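Transcriptional regulator (GntR family) (Enterococcus faecalis, PDB 3DDV) probably regulates transcription as a member of the GntR family, its UTRA domain being of the kind that senses small-molecule effectors. Local coordinates at residues I46-P56 / F127-R138; A93-A101 / K107-V115. All blocks are in the same frame, centred on the assembly; numbering follows the deposited sequence.

Contact 1: I46-P56 / F127-R138; sequences IPICFEVASIP and FEYVRTQYAGSR
The guanidinium of Arg131 lies between Val52 and Tyr129: Val52 CG1 sits over one face, 3.7 Å above the plane, and the opposite face lies over Tyr129 CD2, with Arg131 NE above the tyrosine ring face, displaced toward its rim. Near its edge, Arg131 NH2 gives a weak hydrogen bond to Ser54 OG at 2.7 Å. Bends at chi2 and chi3 swing the end of the arginine across toward strand 46-56, to Ser54, whose hydroxyl also bonds Glu22. The Tyr134 ring carries Thr132 CG2 over one face, while Cys49 CB approaches Tyr134 CD1 obliquely, at 3.5 Å, and Cys49 SG makes a sulfur-aromatic contact with the ring, 49° off its normal. At the far end Ile46 CG2 lies over one face of the Arg138 guanidinium; the carbonyl of Pro47 lies at its edge, and Arg138 NH1 bonds Leu104 O.

Apart from Arg138, which follows the strand end, these side chains ride on two central, antiparallel neighbours of the six-stranded UTRA sheet, strands 46-56 and 126-135. Paired backbone bonds join Phe50 to Gln133, Val52 to Arg131 and Ser54 to Tyr129, with Val52 N to Arg131 O at 2.8 Å. Ile48 and Cys49 both face Arg41 of the next strand, a classic beta bulge.

On the sheet face of Cys49, Glu51 and Ala53, the Glu51 chain runs out from a CG anti to the backbone N (chi1 165°) and lays that CG 3.5 Å from Val130 CG1. Glu51 OE1 takes a weak bond from Thr132 OG1, and OE2 forms a salt bridge with Arg39. The side chain of Tyr129 lies about 3 Å from a bound magnesium ion.

Contact 2: A93-A101 / K107-V115; sequences AVQASEQIA and KRGDAILRV
Ala93 CA makes a CA-H...O contact with Ile112 O, the alanine facing Leu113 as a non-hydrogen-bonded pair and packing on Ile112 of the second subunit. One step on, Val94 exchanges two backbone bonds with Ile112: Val94 N to Ile112 O at 2.8 Å, and Ile112 N back to Val94 O. The side chain of Val94 turns to the other face, where CG2 meets Arg114 NH1 at 3.2 Å, the two chains crossing at a slant. Gln95 reaches over the turn, its NE2 making a weak bond to Gly109 O at 3.2 Å. Ala96 is gripped at both ends of its backbone, N by Asp110 O and O by Gly109 N, the latter bond 3.0 Å long and nearly straight at 167°. Its methyl packs on Ile112 CG1 at 3.9 Å.

Ser97 then starts the helix as its N-cap, OG accepting from Ile100 N. The Arg108 guanidinium lies with one face over Ser97 CA; a bend at chi2 (132°) folds the chain over this helix start, where NH1 touches Glu98 CB and forms a long salt bridge with Glu98 OE1, 4.0 Å away. Farther along, Ile100 CG2 meets Ile112 CD1 at 4.1 Å, and the Ala101 methyl sits against Arg108 N. The antiparallel strands 84-95 and 111-121 are joined through helix 98-104, and a type II turn from Lys107 to Asp110, with Gly109 at its third position, leads into the second strand.

Contacts 1 and 2 belong to one antiparallel sheet, their centres about 12 Å apart. Strand 126-135 of contact 1 is the neighbour of strand 111-121 of contact 2, so the order across this part of the sheet runs 46-56, 126-135, 111-121, 84-95. Along the chain contact 2 is nested within the loop that contact 1 closes. The two meet directly: Thr132 N lies 2.8 Å from Val115 O, a probable hydrogen bond, and Gln133 packs on Ile100 and Ile112. Contact 1 thus occupies the buried middle of the domain, whereas contact 2 takes in the outermost strand of the chain on that side, 84-95, and makes more of the contacts with the second subunit.

Contact 1: I46-P56 / F127-R138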
loop_
_atom_site.group_PDB
_atom_site.type_symbol
_atom_site.label_atom_id
_atom_site.label_comp_id
_atom_site.label_asym_id
_atom_site.label_seq_id
_atom_site.Cartn_x
_atom_site.Cartn_y
_atom_site.Cartn_z
ATOM N N ILE B 46 7.601 -23.547 -27.938
ATOM C CA ILE B 46 8.219 -22.286 -27.591
ATOM C C ILE B 46 8.562 -22.360 -26.095
ATOM O O ILE B 46 7.740 -22.803 -25.281
ATOM C CB ILE B 46 7.295 -21.112 -27.902
ATOM C CG1 ILE B 46 6.569 -21.351 -29.263
ATOM C CG2 ILE B 46 8.082 -19.784 -27.816
ATOM C CD1 ILE B 46 5.563 -20.230 -29.689
ATOM N N PRO B 47 9.798 -21.982 -25.736
ATOM C CA PRO B 47 10.191 -22.007 -24.335
ATOM C C PRO B 47 9.415 -20.995 -23.517
ATOM O O PRO B 47 9.392 -19.849 -23.860
ATOM C CB PRO B 47 11.679 -21.620 -24.350
ATOM C CG PRO B 47 11.993 -21.179 -25.692
ATOM C CD PRO B 47 10.889 -21.551 -26.626
ATOM N N ILE B 48 8.821 -21.442 -22.419
ATOM C CA ILE B 48 8.119 -20.578 -21.492
ATOM C C ILE B 48 9.064 -20.126 -20.379
ATOM O O ILE B 48 8.954 -19.017 -19.892
ATOM C CB ILE B 48 6.934 -21.311 -20.837
ATOM C CG1 ILE B 48 6.028 -21.963 -21.892
ATOM C CG2 ILE B 48 6.094 -20.349 -20.062
ATOM C CD1 ILE B 48 5.441 -20.973 -22.965
ATOM N N CYS B 49 9.994 -20.974 -19.957
ATOM C CA CYS B 49 10.687 -20.715 -18.706
ATOM C C CYS B 49 11.985 -21.480 -18.499
ATOM O O CYS B 49 12.236 -22.533 -19.050
ATOM C CB CYS B 49 9.720 -20.993 -17.545
ATOM S SG CYS B 49 9.368 -22.711 -17.227
ATOM N N PHE B 50 12.829 -20.906 -17.682
ATOM C CA PHE B 50 14.110 -21.501 -17.305
ATOM C C PHE B 50 14.150 -21.557 -15.798
ATOM O O PHE B 50 13.901 -20.544 -15.112
ATOM C CB PHE B 50 15.230 -20.604 -17.776
ATOM C CG PHE B 50 16.569 -21.062 -17.362
ATOM C CD1 PHE B 50 17.277 -21.932 -18.150
ATOM C CD2 PHE B 50 17.131 -20.618 -16.199
ATOM C CE1 PHE B 50 18.515 -22.361 -17.793
ATOM C CE2 PHE B 50 18.352 -21.058 -15.836
ATOM C CZ PHE B 50 19.050 -21.930 -16.639
ATOM N N GLU B 51 14.474 -22.718 -15.277
ATOM C CA GLU B 51 14.445 -22.942 -13.851
ATOM C C GLU B 51 15.771 -23.521 -13.344
ATOM O O GLU B 51 16.258 -24.498 -13.867
ATOM C CB GLU B 51 13.275 -23.905 -13.595
ATOM C CG GLU B 51 13.218 -24.588 -12.242
ATOM C CD GLU B 51 12.022 -25.505 -12.105
ATOM O OE1 GLU B 51 10.868 -24.939 -12.011
ATOM O OE2 GLU B 51 12.253 -26.749 -12.055
ATOM N N VAL B 52 16.328 -22.926 -12.310
ATOM C CA VAL B 52 17.423 -23.546 -11.572
ATOM C C VAL B 52 16.847 -24.159 -10.301
ATOM O O VAL B 52 16.182 -23.485 -9.523
ATOM C CB VAL B 52 18.521 -22.512 -11.161
ATOM C CG1 VAL B 52 19.723 -23.223 -10.579
ATOM C CG2 VAL B 52 18.896 -21.737 -12.334
ATOM N N ALA B 53 17.152 -25.413 -10.052
ATOM C CA ALA B 53 16.685 -26.027 -8.839
ATOM C C ALA B 53 17.854 -26.649 -8.074
ATOM O O ALA B 53 18.713 -27.309 -8.646
ATOM C CB ALA B 53 15.619 -27.042 -9.156
ATOM N N SER B 54 17.868 -26.414 -6.769
ATOM C CA SER B 54 18.870 -26.995 -5.908
ATOM C C SER B 54 18.221 -27.821 -4.795
ATOM O O SER B 54 17.410 -27.324 -4.053
ATOM C CB SER B 54 19.778 -25.909 -5.327
ATOM O OG SER B 54 20.717 -25.448 -6.289
ATOM N N ILE B 55 18.604 -29.088 -4.692
ATOM C CA ILE B 55 18.039 -30.029 -3.730
ATOM C C ILE B 55 19.206 -30.590 -2.893
ATOM O O ILE B 55 20.239 -30.895 -3.432
ATOM C CB ILE B 55 17.354 -31.189 -4.478
ATOM C CG1 ILE B 55 16.271 -30.628 -5.388
ATOM C CG2 ILE B 55 16.789 -32.223 -3.507
ATOM C CD1 ILE B 55 16.176 -31.293 -6.683
ATOM N N PRO B 56 19.042 -30.684 -1.571
ATOM C CA PRO B 56 20.060 -31.279 -0.739
ATOM C C PRO B 56 20.396 -32.638 -1.299
ATOM O O PRO B 56 19.466 -33.388 -1.586
ATOM C CB PRO B 56 19.360 -31.407 0.606
ATOM C CG PRO B 56 18.409 -30.294 0.614
ATOM C CD PRO B 56 17.899 -30.197 -0.777
ATOM N N PHE B 127 13.646 -28.660 1.264
ATOM C CA PHE B 127 14.068 -29.650 0.325
ATOM C C PHE B 127 14.244 -29.126 -1.089
ATOM O O PHE B 127 14.570 -29.885 -1.982
ATOM C CB PHE B 127 13.127 -30.853 0.388
ATOM C CG PHE B 127 11.786 -30.608 -0.193
ATOM C CD1 PHE B 127 11.568 -30.793 -1.549
ATOM C CD2 PHE B 127 10.721 -30.224 0.611
ATOM C CE1 PHE B 127 10.309 -30.575 -2.103
ATOM C CE2 PHE B 127 9.471 -30.002 0.072
ATOM C CZ PHE B 127 9.249 -30.168 -1.293
ATOM N N GLU B 128 14.106 -27.837 -1.300
ATOM C CA GLU B 128 14.065 -27.323 -2.641
ATOM C C GLU B 128 14.369 -25.831 -2.594
ATOM O O GLU B 128 13.800 -25.112 -1.760
ATOM C CB GLU B 128 12.652 -27.519 -3.138
ATOM C CG GLU B 128 12.569 -27.845 -4.533
ATOM C CD GLU B 128 11.117 -27.941 -5.090
ATOM O OE1 GLU B 128 10.142 -27.268 -4.575
ATOM O OE2 GLU B 128 11.022 -28.677 -6.122
ATOM N N TYR B 129 15.248 -25.344 -3.460
ATOM C CA TYR B 129 15.368 -23.901 -3.664
ATOM C C TYR B 129 15.297 -23.685 -5.154
ATOM O O TYR B 129 16.161 -24.094 -5.891
ATOM C CB TYR B 129 16.696 -23.402 -3.111
ATOM C CG TYR B 129 16.967 -21.955 -3.393
ATOM C CD1 TYR B 129 15.949 -21.035 -3.391
ATOM C CD2 TYR B 129 18.250 -21.500 -3.621
ATOM C CE1 TYR B 129 16.188 -19.701 -3.631
ATOM C CE2 TYR B 129 18.501 -20.145 -3.837
ATOM C CZ TYR B 129 17.450 -19.262 -3.854
ATOM O OH TYR B 129 17.647 -17.928 -4.102
ATOM N N VAL B 130 14.237 -23.086 -5.620
ATOM C CA VAL B 130 13.937 -23.135 -7.047
ATOM C C VAL B 130 13.806 -21.722 -7.541
ATOM O O VAL B 130 13.204 -20.868 -6.878
ATOM C CB VAL B 130 12.651 -23.991 -7.343
ATOM C CG1 VAL B 130 12.417 -24.140 -8.843
ATOM C CG2 VAL B 130 12.779 -25.366 -6.661
ATOM N N ARG B 131 14.435 -21.441 -8.665
ATOM C CA ARG B 131 14.526 -20.057 -9.115
ATOM C C ARG B 131 14.191 -20.117 -10.580
ATOM O O ARG B 131 14.940 -20.717 -11.388
ATOM C CB ARG B 131 15.924 -19.522 -8.895
ATOM C CG ARG B 131 16.358 -19.601 -7.429
ATOM C CD ARG B 131 17.822 -19.924 -7.282
ATOM N NE ARG B 131 18.024 -21.339 -7.113
ATOM C CZ ARG B 131 19.222 -21.911 -7.012
ATOM N NH1 ARG B 131 20.333 -21.224 -7.111
ATOM N NH2 ARG B 131 19.311 -23.199 -6.847
ATOM N N THR B 132 13.036 -19.557 -10.898
ATOM C CA THR B 132 12.495 -19.687 -12.196
ATOM C C THR B 132 12.349 -18.343 -12.858
ATOM O O THR B 132 11.969 -17.367 -12.237
ATOM C CB THR B 132 11.180 -20.326 -12.112
ATOM O OG1 THR B 132 11.350 -21.616 -11.549
ATOM C CG2 THR B 132 10.588 -20.431 -13.485
ATOM N N GLN B 133 12.635 -18.336 -14.142
ATOM C CA GLN B 133 12.601 -17.151 -14.926
ATOM C C GLN B 133 11.670 -17.410 -16.144
ATOM O O GLN B 133 11.975 -18.248 -17.049
ATOM C CB GLN B 133 14.040 -16.906 -15.327
ATOM C CG GLN B 133 14.475 -15.480 -15.203
ATOM C CD GLN B 133 15.871 -15.319 -14.789
ATOM O OE1 GLN B 133 16.349 -16.039 -13.922
ATOM N NE2 GLN B 133 16.546 -14.355 -15.378
ATOM N N TYR B 134 10.504 -16.765 -16.132
ATOM C CA TYR B 134 9.478 -16.919 -17.195
ATOM C C TYR B 134 9.570 -15.751 -18.174
ATOM O O TYR B 134 9.732 -14.594 -17.753
ATOM C CB TYR B 134 8.074 -16.848 -16.605
ATOM C CG TYR B 134 7.776 -17.891 -15.582
ATOM C CD1 TYR B 134 7.258 -19.117 -15.946
ATOM C CD2 TYR B 134 7.949 -17.627 -14.251
ATOM C CE1 TYR B 134 6.968 -20.068 -15.000
ATOM C CE2 TYR B 134 7.680 -18.550 -13.325
ATOM C CZ TYR B 134 7.196 -19.781 -13.692
ATOM O OH TYR B 134 6.968 -20.710 -12.717
ATOM N N ALA B 135 9.475 -16.044 -19.466
ATOM C CA ALA B 135 9.254 -15.013 -20.488
ATOM C C ALA B 135 7.955 -14.278 -20.206
ATOM O O ALA B 135 6.906 -14.891 -20.270
ATOM C CB ALA B 135 9.161 -15.648 -21.847
ATOM N N GLY B 136 8.036 -12.975 -19.936
ATOM C CA GLY B 136 6.906 -12.191 -19.469
ATOM C C GLY B 136 5.714 -12.298 -20.398
ATOM O O GLY B 136 4.601 -12.600 -19.968
ATOM N N SER B 137 6.010 -12.115 -21.681
ATOM C CA SER B 137 5.025 -12.027 -22.728
ATOM C C SER B 137 4.336 -13.375 -22.991
ATOM O O SER B 137 3.212 -13.423 -23.445
ATOM C CB SER B 137 5.735 -11.587 -23.991
ATOM O OG SER B 137 6.334 -12.726 -24.588
ATOM N N ARG B 138 5.003 -14.452 -22.637
ATOM C CA ARG B 138 4.456 -15.759 -22.855
ATOM C C ARG B 138 3.881 -16.361 -21.610
ATOM O O ARG B 138 3.474 -17.489 -21.632
ATOM C CB ARG B 138 5.525 -16.689 -23.392
ATOM C CG ARG B 138 6.199 -16.193 -24.622
ATOM C CD ARG B 138 7.089 -17.243 -25.200
ATOM N NE ARG B 138 8.111 -16.664 -26.053
ATOM C CZ ARG B 138 9.365 -17.076 -26.088
ATOM N NH1 ARG B 138 9.747 -18.076 -25.325
ATOM N NH2 ARG B 138 10.233 -16.490 -26.883
#

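Contact 2: A93-A101 / K107-V115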
loop_
_atom_site.group_PDB
_atom_site.type_symbol
_atom_site.label_atom_id
_atom_site.label_comp_id
_atom_site.label_asym_id
_atom_site.label_seq_id
_atom_site.Cartn_x
_atom_site.Cartn_y
_atom_site.Cartn_z
ATOM N N ALA B 93 10.220 -8.857 -11.072
ATOM C CA ALA B 93 10.356 -8.637 -12.487
ATOM C C ALA B 93 11.810 -8.252 -12.784
ATOM O O ALA B 93 12.377 -7.444 -12.101
ATOM C CB ALA B 93 9.457 -7.537 -12.889
ATOM N N VAL B 94 12.398 -8.835 -13.816
ATOM C CA VAL B 94 13.795 -8.617 -14.138
ATOM C C VAL B 94 14.004 -8.610 -15.649
ATOM O O VAL B 94 13.276 -9.230 -16.383
ATOM C CB VAL B 94 14.637 -9.724 -13.496
ATOM C CG1 VAL B 94 16.021 -9.710 -14.028
ATOM C CG2 VAL B 94 14.676 -9.507 -11.991
ATOM N N GLN B 95 15.014 -7.901 -16.115
ATOM C CA GLN B 95 15.383 -7.965 -17.539
ATOM C C GLN B 95 16.105 -9.257 -17.893
ATOM O O GLN B 95 16.898 -9.738 -17.106
ATOM C CB GLN B 95 16.318 -6.812 -17.863
ATOM C CG GLN B 95 15.883 -5.499 -17.281
ATOM C CD GLN B 95 16.387 -4.387 -18.107
ATOM O OE1 GLN B 95 17.423 -3.824 -17.813
ATOM N NE2 GLN B 95 15.702 -4.110 -19.211
ATOM N N ALA B 96 15.873 -9.798 -19.080
ATOM C CA ALA B 96 16.574 -11.024 -19.511
ATOM C C ALA B 96 18.048 -10.763 -19.717
ATOM O O ALA B 96 18.416 -9.792 -20.370
ATOM C CB ALA B 96 15.984 -11.536 -20.779
ATOM N N SER B 97 18.892 -11.607 -19.127
ATOM C CA SER B 97 20.339 -11.613 -19.425
ATOM C C SER B 97 20.588 -12.208 -20.828
ATOM O O SER B 97 19.681 -12.790 -21.467
ATOM C CB SER B 97 21.112 -12.404 -18.385
ATOM O OG SER B 97 20.961 -13.787 -18.628
ATOM N N GLU B 98 21.811 -12.047 -21.318
ATOM C CA GLU B 98 22.137 -12.534 -22.651
ATOM C C GLU B 98 21.855 -14.015 -22.665
ATOM O O GLU B 98 21.184 -14.539 -23.551
ATOM C CB GLU B 98 23.605 -12.285 -22.938
ATOM C CG GLU B 98 24.112 -12.756 -24.318
ATOM C CD GLU B 98 25.666 -12.827 -24.330
ATOM O OE1 GLU B 98 26.341 -12.043 -23.573
ATOM O OE2 GLU B 98 26.208 -13.684 -25.083
ATOM N N GLN B 99 22.367 -14.660 -21.625
ATOM C CA GLN B 99 22.234 -16.091 -21.397
ATOM C C GLN B 99 20.777 -16.580 -21.380
ATOM O O GLN B 99 20.373 -17.452 -22.164
ATOM C CB GLN B 99 22.935 -16.408 -20.063
ATOM C CG GLN B 99 22.993 -17.853 -19.715
ATOM C CD GLN B 99 23.642 -18.681 -20.817
ATOM O OE1 GLN B 99 23.020 -18.979 -21.882
ATOM N NE2 GLN B 99 24.913 -19.075 -20.571
ATOM N N ILE B 100 19.981 -15.999 -20.489
ATOM C CA ILE B 100 18.570 -16.375 -20.393
ATOM C C ILE B 100 17.817 -16.002 -21.652
ATOM O O ILE B 100 16.877 -16.681 -22.027
ATOM C CB ILE B 100 17.902 -15.808 -19.108
ATOM C CG1 ILE B 100 18.115 -16.817 -17.971
ATOM C CG2 ILE B 100 16.398 -15.545 -19.334
ATOM C CD1 ILE B 100 18.243 -16.198 -16.681
ATOM N N ALA B 101 18.258 -14.949 -22.322
ATOM C CA ALA B 101 17.700 -14.626 -23.616
ATOM C C ALA B 101 17.944 -15.780 -24.611
ATOM O O ALA B 101 16.985 -16.246 -25.263
ATOM C CB ALA B 101 18.283 -13.346 -24.119
ATOM N N LYS B 107 15.136 -11.572 -26.422
ATOM C CA LYS B 107 16.273 -10.612 -26.505
ATOM C C LYS B 107 16.788 -10.155 -25.139
ATOM O O LYS B 107 15.968 -9.980 -24.244
ATOM C CB LYS B 107 15.826 -9.362 -27.288
ATOM C CG LYS B 107 15.056 -9.666 -28.617
ATOM C CD LYS B 107 15.357 -8.625 -29.783
ATOM C CE LYS B 107 15.058 -9.194 -31.226
ATOM N NZ LYS B 107 13.624 -9.069 -31.652
ATOM N N ARG B 108 18.111 -9.927 -24.986
ATOM C CA ARG B 108 18.671 -9.253 -23.782
ATOM C C ARG B 108 17.697 -8.081 -23.566
ATOM O O ARG B 108 17.178 -7.523 -24.536
ATOM C CB ARG B 108 20.205 -8.816 -23.919
ATOM C CG ARG B 108 20.986 -8.168 -22.619
ATOM C CD ARG B 108 22.500 -8.746 -22.205
ATOM N NE ARG B 108 22.874 -8.627 -20.724
ATOM C CZ ARG B 108 23.739 -9.401 -19.995
ATOM N NH1 ARG B 108 24.401 -10.388 -20.522
ATOM N NH2 ARG B 108 23.961 -9.200 -18.699
ATOM N N GLY B 109 17.362 -7.786 -22.312
ATOM C CA GLY B 109 16.502 -6.677 -22.007
ATOM C C GLY B 109 15.057 -7.049 -21.778
ATOM O O GLY B 109 14.362 -6.372 -21.028
ATOM N N ASP B 110 14.586 -8.107 -22.417
ATOM C CA ASP B 110 13.177 -8.466 -22.357
ATOM C C ASP B 110 12.738 -8.797 -20.950
ATOM O O ASP B 110 13.530 -9.127 -20.101
ATOM C CB ASP B 110 12.883 -9.662 -23.285
ATOM C CG ASP B 110 12.624 -9.250 -24.719
ATOM O OD1 ASP B 110 12.573 -8.035 -24.956
ATOM O OD2 ASP B 110 12.455 -10.131 -25.601
ATOM N N ALA B 111 11.442 -8.724 -20.737
ATOM C CA ALA B 111 10.856 -8.726 -19.406
ATOM C C ALA B 111 10.676 -10.114 -18.838
ATOM O O ALA B 111 9.968 -10.945 -19.435
ATOM C CB ALA B 111 9.488 -8.046 -19.466
ATOM N N ILE B 112 11.237 -10.349 -17.651
ATOM C CA ILE B 112 11.189 -11.676 -17.017
ATOM C C ILE B 112 10.437 -11.630 -15.720
ATOM O O ILE B 112 10.655 -10.749 -14.912
ATOM C CB ILE B 112 12.593 -12.217 -16.683
ATOM C CG1 ILE B 112 13.386 -12.533 -17.977
ATOM C CG2 ILE B 112 12.459 -13.389 -15.781
ATOM C CD1 ILE B 112 12.790 -13.629 -18.870
ATOM N N LEU B 113 9.534 -12.581 -15.535
ATOM C CA LEU B 113 8.865 -12.725 -14.260
ATOM C C LEU B 113 9.677 -13.759 -13.528
ATOM O O LEU B 113 9.820 -14.900 -14.001
ATOM C CB LEU B 113 7.416 -13.222 -14.397
ATOM C CG LEU B 113 6.785 -13.348 -13.009
ATOM C CD1 LEU B 113 6.358 -11.952 -12.567
ATOM C CD2 LEU B 113 5.677 -14.307 -12.956
ATOM N N ARG B 114 10.191 -13.365 -12.374
ATOM C CA ARG B 114 11.067 -14.226 -11.623
ATOM C C ARG B 114 10.395 -14.713 -10.404
ATOM O O ARG B 114 9.873 -13.942 -9.631
ATOM C CB ARG B 114 12.288 -13.487 -11.157
ATOM C CG ARG B 114 13.312 -14.460 -10.581
ATOM C CD ARG B 114 14.668 -13.859 -10.494
ATOM N NE ARG B 114 14.707 -13.165 -9.250
ATOM C CZ ARG B 114 15.416 -12.065 -9.028
ATOM N NH1 ARG B 114 16.147 -11.547 -10.006
ATOM N NH2 ARG B 114 15.391 -11.474 -7.824
ATOM N N VAL B 115 10.453 -16.006 -10.206
ATOM C CA VAL B 115 9.930 -16.584 -8.987
ATOM C C VAL B 115 11.036 -17.358 -8.332
ATOM O O VAL B 115 11.617 -18.229 -8.942
ATOM C CB VAL B 115 8.757 -17.550 -9.263
ATOM C CG1 VAL B 115 8.150 -18.033 -7.941
ATOM C CG2 VAL B 115 7.769 -16.863 -10.095
#